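PDB 1VHZ: ADP compounds hydrolase NudE, which hydrolyses ADP-ribose, NADH and diadenosine polyphosphates such as Ap3A and Ap2A, working as a magnesium-dependent Nudix homodimer. Local coordinates for residues A[98-112]-A[127-141]. Residues are numbered along the deposited sequence; the frame is centred on the assembly and turned at random.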
loop_
_atom_site.group_PDB
_atom_site.type_symbol
_atom_site.label_atom_id
_atom_site.label_comp_id
_atom_site.label_asym_id
_atom_site.label_seq_id
_atom_site.Cartn_x
_atom_site.Cartn_y
_atom_site.Cartn_z
ATOM N N LEU A 98 13.553 -14.666 -6.250
ATOM C CA LEU A 98 14.184 -14.218 -7.496
ATOM C C LEU A 98 14.396 -15.434 -8.431
ATOM O O LEU A 98 14.119 -15.334 -9.618
ATOM C CB LEU A 98 15.532 -13.601 -7.276
ATOM C CG LEU A 98 15.934 -12.170 -7.380
ATOM C CD1 LEU A 98 17.450 -12.077 -7.693
ATOM C CD2 LEU A 98 15.163 -11.353 -8.403
ATOM N N LYS A 99 14.982 -16.501 -7.892
ATOM C CA LYS A 99 15.292 -17.698 -8.636
ATOM C C LYS A 99 14.036 -18.271 -9.298
ATOM O O LYS A 99 14.089 -18.601 -10.474
ATOM C CB LYS A 99 15.940 -18.787 -7.774
ATOM C CG LYS A 99 17.321 -18.470 -7.259
ATOM C CD LYS A 99 17.824 -19.553 -6.294
ATOM C CE LYS A 99 19.169 -19.065 -5.714
ATOM N NZ LYS A 99 19.539 -19.885 -4.527
ATOM N N GLU A 100 12.949 -18.339 -8.530
ATOM C CA GLU A 100 11.686 -18.836 -9.014
ATOM C C GLU A 100 11.047 -17.922 -10.061
ATOM O O GLU A 100 10.466 -18.389 -11.039
ATOM C CB GLU A 100 10.657 -18.974 -7.874
ATOM C CG GLU A 100 10.885 -20.117 -6.905
ATOM C CD GLU A 100 9.982 -20.089 -5.695
ATOM O OE1 GLU A 100 10.271 -20.827 -4.729
ATOM O OE2 GLU A 100 8.981 -19.320 -5.658
ATOM N N GLU A 101 11.151 -16.603 -9.881
ATOM C CA GLU A 101 10.452 -15.729 -10.824
ATOM C C GLU A 101 11.240 -15.217 -11.996
ATOM O O GLU A 101 10.699 -15.070 -13.098
ATOM C CB GLU A 101 9.869 -14.539 -10.028
ATOM C CG GLU A 101 8.840 -15.019 -8.996
ATOM C CD GLU A 101 8.018 -13.885 -8.421
ATOM O OE1 GLU A 101 8.093 -12.747 -8.924
ATOM O OE2 GLU A 101 7.273 -14.136 -7.450
ATOM N N VAL A 102 12.530 -15.025 -11.810
ATOM C CA VAL A 102 13.349 -14.437 -12.875
ATOM C C VAL A 102 14.530 -15.246 -13.290
ATOM O O VAL A 102 15.274 -14.841 -14.191
ATOM C CB VAL A 102 13.640 -13.020 -12.318
ATOM C CG1 VAL A 102 15.049 -12.556 -12.361
ATOM C CG2 VAL A 102 12.658 -12.051 -12.986
ATOM N N GLY A 103 14.782 -16.414 -12.690
ATOM C CA GLY A 103 15.898 -17.242 -13.077
ATOM C C GLY A 103 17.264 -16.793 -12.620
ATOM O O GLY A 103 18.277 -17.282 -13.135
ATOM N N PHE A 104 17.372 -15.960 -11.590
ATOM C CA PHE A 104 18.664 -15.536 -11.085
ATOM C C PHE A 104 18.644 -15.618 -9.537
ATOM O O PHE A 104 17.605 -15.505 -8.922
ATOM C CB PHE A 104 18.999 -14.092 -11.381
ATOM C CG PHE A 104 19.293 -13.628 -12.762
ATOM C CD1 PHE A 104 20.492 -13.921 -13.390
ATOM C CD2 PHE A 104 18.379 -12.819 -13.439
ATOM C CE1 PHE A 104 20.776 -13.460 -14.658
ATOM C CE2 PHE A 104 18.656 -12.349 -14.711
ATOM C CZ PHE A 104 19.853 -12.672 -15.324
ATOM N N GLY A 105 19.832 -15.789 -8.993
ATOM C CA GLY A 105 20.036 -15.748 -7.537
ATOM C C GLY A 105 20.846 -14.450 -7.374
ATOM O O GLY A 105 21.237 -13.895 -8.421
ATOM N N ALA A 106 21.120 -13.979 -6.179
ATOM C CA ALA A 106 21.918 -12.749 -6.062
ATOM C C ALA A 106 22.978 -12.935 -4.988
ATOM O O ALA A 106 22.631 -13.481 -3.939
ATOM C CB ALA A 106 21.023 -11.563 -5.708
ATOM N N ASN A 107 24.213 -12.494 -5.211
ATOM C CA ASN A 107 25.221 -12.642 -4.151
ATOM C C ASN A 107 25.150 -11.466 -3.189
ATOM O O ASN A 107 25.718 -11.529 -2.108
ATOM C CB ASN A 107 26.641 -12.715 -4.719
ATOM C CG ASN A 107 26.851 -13.998 -5.521
ATOM O OD1 ASN A 107 26.475 -15.077 -5.075
ATOM N ND2 ASN A 107 27.409 -13.871 -6.713
ATOM N N ASP A 108 24.450 -10.394 -3.580
ATOM C CA ASP A 108 24.394 -9.218 -2.710
ATOM C C ASP A 108 22.965 -8.760 -2.487
ATOM O O ASP A 108 22.359 -8.035 -3.279
ATOM C CB ASP A 108 25.302 -8.148 -3.311
ATOM C CG ASP A 108 25.407 -6.889 -2.489
ATOM O OD1 ASP A 108 25.946 -5.868 -2.970
ATOM O OD2 ASP A 108 24.947 -6.872 -1.334
ATOM N N LEU A 109 22.412 -9.131 -1.332
ATOM C CA LEU A 109 21.044 -8.791 -0.971
ATOM C C LEU A 109 20.999 -7.817 0.188
ATOM O O LEU A 109 21.682 -8.003 1.195
ATOM C CB LEU A 109 20.255 -10.063 -0.658
ATOM C CG LEU A 109 20.022 -11.001 -1.847
ATOM C CD1 LEU A 109 19.712 -12.419 -1.397
ATOM C CD2 LEU A 109 18.904 -10.467 -2.734
ATOM N N THR A 110 20.271 -6.694 0.004
ATOM C CA THR A 110 20.190 -5.718 1.077
ATOM C C THR A 110 18.758 -5.390 1.461
ATOM O O THR A 110 17.864 -5.154 0.656
ATOM C CB THR A 110 21.140 -4.550 1.072
ATOM O OG1 THR A 110 20.574 -3.254 1.294
ATOM C CG2 THR A 110 22.117 -4.490 -0.052
ATOM N N PHE A 111 18.525 -5.553 2.759
ATOM C CA PHE A 111 17.200 -5.315 3.355
ATOM C C PHE A 111 17.109 -3.825 3.679
ATOM O O PHE A 111 17.814 -3.253 4.498
ATOM C CB PHE A 111 16.976 -6.241 4.530
ATOM C CG PHE A 111 15.816 -5.877 5.400
ATOM C CD1 PHE A 111 16.008 -5.665 6.759
ATOM C CD2 PHE A 111 14.545 -5.700 4.849
ATOM C CE1 PHE A 111 14.938 -5.311 7.569
ATOM C CE2 PHE A 111 13.485 -5.336 5.670
ATOM C CZ PHE A 111 13.681 -5.133 7.021
ATOM N N LEU A 112 16.241 -3.153 2.940
ATOM C CA LEU A 112 16.082 -1.710 3.012
ATOM C C LEU A 112 14.978 -1.177 3.871
ATOM O O LEU A 112 15.084 -0.105 4.467
ATOM C CB LEU A 112 15.763 -1.305 1.545
ATOM C CG LEU A 112 16.343 -0.031 0.985
ATOM C CD1 LEU A 112 17.824 0.101 1.296
ATOM C CD2 LEU A 112 16.121 0.009 -0.537
ATOM N N ASN A 127 8.627 -6.703 3.168
ATOM C CA ASN A 127 10.048 -6.411 3.312
ATOM C C ASN A 127 10.640 -6.117 1.934
ATOM O O ASN A 127 10.502 -6.949 1.028
ATOM C CB ASN A 127 10.799 -7.574 3.980
ATOM C CG ASN A 127 10.258 -7.879 5.373
ATOM O OD1 ASN A 127 10.701 -7.308 6.354
ATOM N ND2 ASN A 127 9.267 -8.769 5.460
ATOM N N ILE A 128 11.251 -4.944 1.793
ATOM C CA ILE A 128 11.866 -4.547 0.530
ATOM C C ILE A 128 13.339 -4.888 0.497
ATOM O O ILE A 128 14.142 -4.483 1.352
ATOM C CB ILE A 128 11.667 -3.029 0.282
ATOM C CG1 ILE A 128 10.158 -2.743 0.196
ATOM C CG2 ILE A 128 12.367 -2.600 -0.993
ATOM C CD1 ILE A 128 9.816 -1.266 0.319
ATOM N N VAL A 129 13.746 -5.703 -0.472
ATOM C CA VAL A 129 15.149 -6.103 -0.573
ATOM C C VAL A 129 15.747 -5.728 -1.926
ATOM O O VAL A 129 15.079 -5.940 -2.944
ATOM C CB VAL A 129 15.262 -7.637 -0.400
ATOM C CG1 VAL A 129 16.693 -8.122 -0.593
ATOM C CG2 VAL A 129 14.737 -8.107 0.939
ATOM N N VAL A 130 16.985 -5.252 -1.954
ATOM C CA VAL A 130 17.648 -4.935 -3.232
ATOM C C VAL A 130 18.617 -6.084 -3.543
ATOM O O VAL A 130 19.341 -6.515 -2.646
ATOM C CB VAL A 130 18.458 -3.632 -3.174
ATOM C CG1 VAL A 130 19.109 -3.311 -4.531
ATOM C CG2 VAL A 130 17.576 -2.488 -2.731
ATOM N N ALA A 131 18.572 -6.599 -4.755
ATOM C CA ALA A 131 19.399 -7.689 -5.215
ATOM C C ALA A 131 20.408 -7.264 -6.283
ATOM O O ALA A 131 20.012 -6.676 -7.307
ATOM C CB ALA A 131 18.511 -8.739 -5.895
ATOM N N GLN A 132 21.681 -7.493 -6.030
ATOM C CA GLN A 132 22.747 -7.181 -6.970
ATOM C C GLN A 132 23.696 -8.384 -7.069
ATOM O O GLN A 132 23.689 -9.257 -6.200
ATOM C CB GLN A 132 23.569 -5.963 -6.575
ATOM C CG GLN A 132 22.771 -4.761 -6.141
ATOM C CD GLN A 132 23.632 -3.617 -5.657
ATOM O OE1 GLN A 132 24.078 -2.807 -6.466
ATOM N NE2 GLN A 132 23.873 -3.558 -4.358
ATOM N N ASP A 133 24.581 -8.327 -8.051
ATOM C CA ASP A 133 25.557 -9.371 -8.313
ATOM C C ASP A 133 24.821 -10.692 -8.519
ATOM O O ASP A 133 24.929 -11.651 -7.754
ATOM C CB ASP A 133 26.610 -9.453 -7.219
ATOM C CG ASP A 133 27.716 -10.441 -7.612
ATOM O OD1 ASP A 133 27.863 -10.704 -8.828
ATOM O OD2 ASP A 133 28.389 -10.967 -6.717
ATOM N N LEU A 134 24.016 -10.708 -9.578
ATOM C CA LEU A 134 23.191 -11.845 -9.930
ATOM C C LEU A 134 23.934 -12.928 -10.710
ATOM O O LEU A 134 24.887 -12.649 -11.416
ATOM C CB LEU A 134 22.010 -11.394 -10.801
ATOM C CG LEU A 134 21.248 -10.143 -10.411
ATOM C CD1 LEU A 134 19.964 -10.018 -11.240
ATOM C CD2 LEU A 134 20.898 -10.114 -8.930
ATOM N N TYR A 135 23.411 -14.140 -10.622
ATOM C CA TYR A 135 23.964 -15.295 -11.319
ATOM C C TYR A 135 22.765 -16.175 -11.704
ATOM O O TYR A 135 21.771 -16.168 -10.972
ATOM C CB TYR A 135 24.950 -16.083 -10.453
ATOM C CG TYR A 135 24.348 -16.548 -9.148
ATOM C CD1 TYR A 135 23.632 -17.724 -9.051
ATOM C CD2 TYR A 135 24.458 -15.753 -8.007
ATOM C CE1 TYR A 135 23.060 -18.126 -7.846
ATOM C CE2 TYR A 135 23.903 -16.145 -6.803
ATOM C CZ TYR A 135 23.206 -17.331 -6.732
ATOM O OH TYR A 135 22.645 -17.713 -5.526
ATOM N N PRO A 136 22.845 -16.830 -12.848
ATOM C CA PRO A 136 21.792 -17.694 -13.329
ATOM C C PRO A 136 21.546 -18.890 -12.429
ATOM O O PRO A 136 22.463 -19.612 -12.033
ATOM C CB PRO A 136 22.258 -18.168 -14.704
ATOM C CG PRO A 136 23.472 -17.383 -15.038
ATOM C CD PRO A 136 24.018 -16.819 -13.753
ATOM N N GLU A 137 20.297 -19.118 -12.072
ATOM C CA GLU A 137 19.880 -20.235 -11.240
ATOM C C GLU A 137 18.345 -20.173 -11.167
ATOM O O GLU A 137 17.780 -19.182 -10.715
ATOM C CB GLU A 137 20.442 -20.311 -9.841
ATOM C CG GLU A 137 19.906 -21.514 -9.075
ATOM C CD GLU A 137 20.444 -21.681 -7.678
ATOM O OE1 GLU A 137 19.825 -22.426 -6.876
ATOM O OE2 GLU A 137 21.490 -21.103 -7.326
ATOM N N SER A 138 17.736 -21.256 -11.593
ATOM C CA SER A 138 16.291 -21.324 -11.658
ATOM C C SER A 138 15.681 -22.302 -10.688
ATOM O O SER A 138 16.292 -23.303 -10.316
ATOM C CB SER A 138 15.945 -21.671 -13.126
ATOM O OG SER A 138 14.558 -21.762 -13.297
ATOM N N LEU A 139 14.512 -21.957 -10.191
ATOM C CA LEU A 139 13.744 -22.768 -9.250
ATOM C C LEU A 139 12.285 -22.764 -9.747
ATOM O O LEU A 139 11.877 -21.805 -10.414
ATOM C CB LEU A 139 13.816 -22.239 -7.842
ATOM C CG LEU A 139 14.524 -22.931 -6.703
ATOM C CD1 LEU A 139 15.641 -23.880 -7.105
ATOM C CD2 LEU A 139 15.102 -21.900 -5.716
ATOM N N GLU A 140 11.548 -23.806 -9.438
ATOM C CA GLU A 140 10.163 -23.960 -9.830
ATOM C C GLU A 140 9.229 -23.150 -8.940
ATOM O O GLU A 140 9.133 -23.388 -7.742
ATOM C CB GLU A 140 9.742 -25.437 -9.758
ATOM C CG GLU A 140 9.417 -26.079 -11.090
ATOM C CD GLU A 140 7.952 -25.964 -11.471
ATOM O OE1 GLU A 140 7.643 -26.066 -12.678
ATOM O OE2 GLU A 140 7.092 -25.776 -10.578
ATOM N N GLY A 141 8.520 -22.196 -9.548
ATOM C CA GLY A 141 7.585 -21.382 -8.763
ATOM C C GLY A 141 6.166 -21.893 -8.993
ATOM O O GLY A 141 5.997 -22.924 -9.635
HETATM O O HOH W 1 12.808 -19.721 -12.927
HETATM O O HOH W 2 9.299 -20.656 -11.941
#
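Y135 lays one face of its ring on the backbone of G105, whose CA sits 3.9 Å from the ring centroid in a CH-pi contact. Its CG lies between backbone N and carbonyl carbon (chi1 57°), which folds the ring back over the strand 104-106, where any side chain on G105 would collide with it. With an alanine here, G105 CA and C are likely to lose the ring that lies over them, and K99 CE its neighbour OH. The extended K99 chain also forms a long, weak salt bridge from NZ to E137 OE1 (3.5 Å). Nearby, L134 divides its branches: CD1 stands over a face of the F104 ring, while CD2 reaches A106 CB at 3.5 Å. These pairs belong to an antiparallel hairpin of the Nudix fold, entered directly from the Nudix-box helix through G103, whose positive phi suits glycine. The hairpin bends at N107 and D133, where N107 N donates to D133 O (2.8 Å) and N107 ND2 meets D133 OD2 from above the carboxylate plane. Beyond the corner, T110 and V130 exchange two backbone bonds. Farther out, N95 of the Nudix-box helix touches Y135 and accepts a hydrogen bond from A106 N through its OD1.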